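Local atomic coordinates of putative type I restriction enzyme R protein (Bacteroides fragilis NCTC 9343, PDB entry 3EVY), a protein that is probably the DNA-cleaving, ATP-hydrolysing motor subunit of a type I restriction system, represented here by part of its C-terminal region. Residues K46-L57 against F81-S92. Numbering follows the deposited sequence.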
loop_
_atom_site.group_PDB
_atom_site.type_symbol
_atom_site.label_atom_id
_atom_site.label_comp_id
_atom_site.label_asym_id
_atom_site.label_seq_id
_atom_site.Cartn_x
_atom_site.Cartn_y
_atom_site.Cartn_z
ATOM N N LYS A 46 -0.079 15.149 -2.470
ATOM C CA LYS A 46 0.228 14.619 -1.132
ATOM C C LYS A 46 -0.998 14.017 -0.491
ATOM O O LYS A 46 -0.909 12.951 0.068
ATOM C CB LYS A 46 0.855 15.641 -0.206
ATOM C CG LYS A 46 2.077 16.220 -0.780
ATOM C CD LYS A 46 2.345 17.533 -0.120
ATOM C CE LYS A 46 3.395 17.364 0.930
ATOM N NZ LYS A 46 4.602 18.189 0.624
ATOM N N ARG A 47 -2.155 14.664 -0.621
ATOM C CA ARG A 47 -3.373 14.051 -0.086
ATOM C C ARG A 47 -3.737 12.729 -0.773
ATOM O O ARG A 47 -4.192 11.793 -0.102
ATOM C CB ARG A 47 -4.562 14.986 -0.107
ATOM C CG ARG A 47 -4.271 16.331 0.546
ATOM C CD ARG A 47 -3.753 16.165 1.970
ATOM N NE ARG A 47 -2.281 16.056 2.044
ATOM C CZ ARG A 47 -1.582 16.018 3.188
ATOM N NH1 ARG A 47 -2.210 16.061 4.366
ATOM N NH2 ARG A 47 -0.263 15.932 3.163
ATOM N N ARG A 48 -3.548 12.682 -2.090
ATOM C CA ARG A 48 -3.860 11.486 -2.871
ATOM C C ARG A 48 -3.015 10.304 -2.341
ATOM O O ARG A 48 -3.522 9.187 -2.176
ATOM C CB ARG A 48 -3.579 11.751 -4.349
ATOM C CG ARG A 48 -3.550 10.542 -5.298
ATOM C CD ARG A 48 -3.896 11.095 -6.686
ATOM N NE ARG A 48 -4.528 12.436 -6.531
ATOM C CZ ARG A 48 -4.887 13.228 -7.542
ATOM N NH1 ARG A 48 -4.666 12.798 -8.794
ATOM N NH2 ARG A 48 -5.463 14.432 -7.316
ATOM N N PHE A 49 -1.737 10.576 -2.081
ATOM C CA PHE A 49 -0.848 9.552 -1.645
ATOM C C PHE A 49 -1.258 9.053 -0.262
ATOM O O PHE A 49 -1.448 7.842 -0.077
ATOM C CB PHE A 49 0.589 10.049 -1.562
ATOM C CG PHE A 49 1.429 9.197 -0.683
ATOM C CD1 PHE A 49 1.878 7.946 -1.142
ATOM C CD2 PHE A 49 1.748 9.595 0.607
ATOM C CE1 PHE A 49 2.625 7.130 -0.322
ATOM C CE2 PHE A 49 2.501 8.810 1.382
ATOM C CZ PHE A 49 2.949 7.563 0.938
ATOM N N VAL A 50 -1.397 9.971 0.692
ATOM C CA VAL A 50 -1.920 9.625 2.019
ATOM C C VAL A 50 -3.209 8.769 1.987
ATOM O O VAL A 50 -3.299 7.745 2.647
ATOM C CB VAL A 50 -2.135 10.921 2.833
ATOM C CG1 VAL A 50 -2.864 10.638 4.165
ATOM C CG2 VAL A 50 -0.825 11.539 3.078
ATOM N N ILE A 51 -4.197 9.172 1.175
ATOM C CA ILE A 51 -5.471 8.461 1.107
ATOM C C ILE A 51 -5.306 7.079 0.493
ATOM O O ILE A 51 -5.813 6.090 1.017
ATOM C CB ILE A 51 -6.484 9.348 0.348
ATOM C CG1 ILE A 51 -6.873 10.510 1.277
ATOM C CG2 ILE A 51 -7.699 8.557 -0.074
ATOM C CD1 ILE A 51 -7.489 11.780 0.567
ATOM N N LEU A 52 -4.518 6.984 -0.578
ATOM C CA LEU A 52 -4.261 5.715 -1.176
ATOM C C LEU A 52 -3.480 4.833 -0.238
ATOM O O LEU A 52 -3.713 3.629 -0.160
ATOM C CB LEU A 52 -3.488 5.823 -2.528
ATOM C CG LEU A 52 -4.264 6.303 -3.777
ATOM C CD1 LEU A 52 -3.494 6.050 -5.092
ATOM C CD2 LEU A 52 -5.635 5.643 -3.861
ATOM N N PHE A 53 -2.466 5.401 0.388
ATOM C CA PHE A 53 -1.651 4.543 1.168
ATOM C C PHE A 53 -2.445 4.082 2.405
ATOM O O PHE A 53 -2.279 2.956 2.877
ATOM C CB PHE A 53 -0.376 5.218 1.601
ATOM C CG PHE A 53 0.566 4.249 2.296
ATOM C CD1 PHE A 53 1.399 3.414 1.535
ATOM C CD2 PHE A 53 0.574 4.143 3.681
ATOM C CE1 PHE A 53 2.266 2.508 2.174
ATOM C CE2 PHE A 53 1.441 3.195 4.327
ATOM C CZ PHE A 53 2.265 2.418 3.533
ATOM N N ARG A 54 -3.241 4.964 2.998
ATOM C CA ARG A 54 -4.107 4.508 4.157
ATOM C C ARG A 54 -4.963 3.306 3.834
ATOM O O ARG A 54 -5.060 2.360 4.608
ATOM C CB ARG A 54 -5.030 5.616 4.694
ATOM C CG ARG A 54 -5.802 5.162 5.983
ATOM C CD ARG A 54 -6.573 6.307 6.590
ATOM N NE ARG A 54 -7.303 5.785 7.740
ATOM C CZ ARG A 54 -8.265 6.440 8.385
ATOM N NH1 ARG A 54 -8.610 7.673 8.019
ATOM N NH2 ARG A 54 -8.851 5.852 9.421
ATOM N N ALA A 55 -5.581 3.295 2.678
ATOM C CA ALA A 55 -6.414 2.165 2.252
ATOM C C ALA A 55 -5.634 0.884 2.011
ATOM O O ALA A 55 -6.116 -0.212 2.279
ATOM C CB ALA A 55 -7.232 2.530 0.885
ATOM N N MET A 56 -4.476 0.999 1.371
ATOM C CA MET A 56 -3.566 -0.193 1.232
ATOM C C MET A 56 -3.119 -0.653 2.581
ATOM O O MET A 56 -3.088 -1.864 2.866
ATOM C CB MET A 56 -2.269 0.220 0.420
ATOM C CG MET A 56 -2.393 0.168 -1.148
ATOM S SD MET A 56 -0.717 -0.068 -1.838
ATOM C CE MET A 56 0.207 1.092 -0.926
ATOM N N LEU A 57 -2.730 0.290 3.450
ATOM C CA LEU A 57 -2.208 -0.086 4.763
ATOM C C LEU A 57 -3.325 -0.911 5.567
ATOM O O LEU A 57 -3.040 -1.927 6.211
ATOM C CB LEU A 57 -1.738 1.152 5.578
ATOM C CG LEU A 57 -1.524 0.817 7.086
ATOM C CD1 LEU A 57 -0.342 -0.262 7.317
ATOM C CD2 LEU A 57 -1.222 2.092 7.926
ATOM N N PHE A 81 7.340 -1.704 1.549
ATOM C CA PHE A 81 6.018 -1.173 1.972
ATOM C C PHE A 81 6.238 -0.299 3.201
ATOM O O PHE A 81 5.672 0.764 3.286
ATOM C CB PHE A 81 5.086 -2.337 2.354
ATOM C CG PHE A 81 3.656 -1.918 2.519
ATOM C CD1 PHE A 81 2.818 -1.801 1.376
ATOM C CD2 PHE A 81 3.148 -1.573 3.773
ATOM C CE1 PHE A 81 1.522 -1.374 1.493
ATOM C CE2 PHE A 81 1.803 -1.164 3.894
ATOM C CZ PHE A 81 0.998 -1.072 2.757
ATOM N N ALA A 82 7.052 -0.804 4.152
ATOM C CA ALA A 82 7.468 -0.002 5.345
ATOM C C ALA A 82 8.130 1.328 5.011
ATOM O O ALA A 82 7.932 2.328 5.701
ATOM C CB ALA A 82 8.380 -0.814 6.234
ATOM N N ASP A 83 8.955 1.341 3.966
ATOM C CA ASP A 83 9.558 2.578 3.478
ATOM C C ASP A 83 8.523 3.573 2.951
ATOM O O ASP A 83 8.598 4.752 3.222
ATOM C CB ASP A 83 10.640 2.249 2.439
ATOM C CG ASP A 83 11.848 1.507 3.058
ATOM O OD1 ASP A 83 12.076 1.618 4.278
ATOM O OD2 ASP A 83 12.534 0.779 2.331
ATOM N N TYR A 84 7.512 3.112 2.215
ATOM C CA TYR A 84 6.415 4.015 1.883
ATOM C C TYR A 84 5.695 4.471 3.167
ATOM O O TYR A 84 5.235 5.607 3.274
ATOM C CB TYR A 84 5.407 3.321 0.968
ATOM C CG TYR A 84 5.828 3.210 -0.497
ATOM C CD1 TYR A 84 5.785 4.336 -1.352
ATOM C CD2 TYR A 84 6.238 1.971 -1.038
ATOM C CE1 TYR A 84 6.111 4.223 -2.690
ATOM C CE2 TYR A 84 6.602 1.865 -2.383
ATOM C CZ TYR A 84 6.529 2.977 -3.198
ATOM O OH TYR A 84 6.862 2.877 -4.547
ATOM N N GLN A 85 5.613 3.570 4.135
ATOM C CA GLN A 85 4.862 3.863 5.349
ATOM C C GLN A 85 5.588 4.969 6.141
ATOM O O GLN A 85 4.955 5.875 6.683
ATOM C CB GLN A 85 4.724 2.604 6.147
ATOM C CG GLN A 85 3.729 2.671 7.280
ATOM C CD GLN A 85 3.795 1.424 8.144
ATOM O OE1 GLN A 85 4.759 1.212 8.877
ATOM N NE2 GLN A 85 2.804 0.603 8.050
ATOM N N SER A 86 6.921 4.957 6.158
ATOM C CA SER A 86 7.627 6.085 6.845
ATOM C C SER A 86 7.208 7.431 6.264
ATOM O O SER A 86 6.969 8.398 7.021
ATOM C CB SER A 86 9.151 5.955 6.773
ATOM O OG SER A 86 9.503 4.671 7.269
ATOM N N LYS A 87 7.102 7.501 4.934
ATOM C CA LYS A 87 6.684 8.764 4.275
ATOM C C LYS A 87 5.285 9.133 4.686
ATOM O O LYS A 87 4.943 10.330 4.851
ATOM C CB LYS A 87 6.695 8.652 2.734
ATOM C CG LYS A 87 8.015 8.335 2.126
ATOM C CD LYS A 87 8.969 9.535 2.231
ATOM C CE LYS A 87 9.941 9.664 1.020
ATOM N NZ LYS A 87 11.122 10.572 1.414
ATOM N N TYR A 88 4.437 8.118 4.762
ATOM C CA TYR A 88 3.044 8.321 5.086
ATOM C C TYR A 88 2.945 8.856 6.535
ATOM O O TYR A 88 2.261 9.852 6.772
ATOM C CB TYR A 88 2.302 7.004 4.908
ATOM C CG TYR A 88 0.941 6.927 5.594
ATOM C CD1 TYR A 88 -0.201 7.485 5.004
ATOM C CD2 TYR A 88 0.792 6.240 6.790
ATOM C CE1 TYR A 88 -1.466 7.415 5.627
ATOM C CE2 TYR A 88 -0.466 6.110 7.412
ATOM C CZ TYR A 88 -1.596 6.721 6.837
ATOM O OH TYR A 88 -2.844 6.595 7.481
ATOM N N LEU A 89 3.678 8.245 7.467
ATOM C CA LEU A 89 3.703 8.729 8.862
ATOM C C LEU A 89 4.189 10.195 9.032
ATOM O O LEU A 89 3.637 10.948 9.857
ATOM C CB LEU A 89 4.485 7.780 9.763
ATOM C CG LEU A 89 3.864 6.404 9.999
ATOM C CD1 LEU A 89 4.862 5.425 10.514
ATOM C CD2 LEU A 89 2.679 6.524 10.953
ATOM N N ASP A 90 5.182 10.613 8.255
ATOM C CA ASP A 90 5.621 12.015 8.262
ATOM C C ASP A 90 4.598 12.923 7.608
ATOM O O ASP A 90 4.514 14.102 7.901
ATOM C CB ASP A 90 6.923 12.193 7.483
ATOM C CG ASP A 90 8.051 11.384 8.048
ATOM O OD1 ASP A 90 7.852 10.758 9.104
ATOM O OD2 ASP A 90 9.138 11.345 7.424
ATOM N N MET A 91 3.840 12.374 6.686
ATOM C CA MET A 91 3.026 13.174 5.799
ATOM C C MET A 91 1.614 13.370 6.322
ATOM O O MET A 91 0.854 14.216 5.807
ATOM C CB MET A 91 2.924 12.452 4.468
ATOM C CG MET A 91 2.867 13.313 3.273
ATOM S SD MET A 91 3.910 12.488 2.098
ATOM C CE MET A 91 3.220 13.245 0.650
ATOM N N SER A 92 1.226 12.558 7.290
ATOM C CA SER A 92 -0.135 12.638 7.778
ATOM C C SER A 92 -0.182 13.146 9.225
ATOM O O SER A 92 -1.017 14.006 9.553
ATOM C CB SER A 92 -0.877 11.298 7.601
ATOM O OG SER A 92 -0.211 10.251 8.283
#
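Phe53 drives its ring between Phe81, Tyr84, Gln85 and Tyr88, a knob-into-hole fit at the tight middle of this helix pair. Its CG lies anti to the backbone N (chi1 -173°), which carries the ring out to the facing helix. There it forms an offset stack with Phe81, centroids 4.9 Å apart, while its CD2 comes over one face of the Tyr88 ring, 3.4 Å from Tyr88 CG. The Ser92 hydroxyl lies over the opposite face of that ring, held by a hydrogen bond from Ser92 OG to Tyr88 O (2.9 Å). Tyr88 in turn enters the other helix among Phe49, Val50, Phe53 and Leu57, its CE1 3.8 Å from Val50 CG1. Phe49 presents its ring edge to the backbone of Tyr84 and Tyr88, and Met91 SD meets Phe49 CD2 obliquely at 3.9 Å, a Met-aromatic contact. The margin is looser and more polar: Arg47 NH2 makes a weak hydrogen bond to Met91 O (3.3 Å), and the exposed Arg54 rests its CG near Tyr88 OH before its extended chain leads away. The segments 46-57 and 81-91 run at 123° to each other, closer to antiparallel than parallel, on helices 43-63 and 78-91 in the C-terminal region of the R subunit. Helix 12-30 borders the aromatic core through Met56, Phe81 and Tyr84, and helix 34-38 touches Phe49, Tyr84 and Lys87.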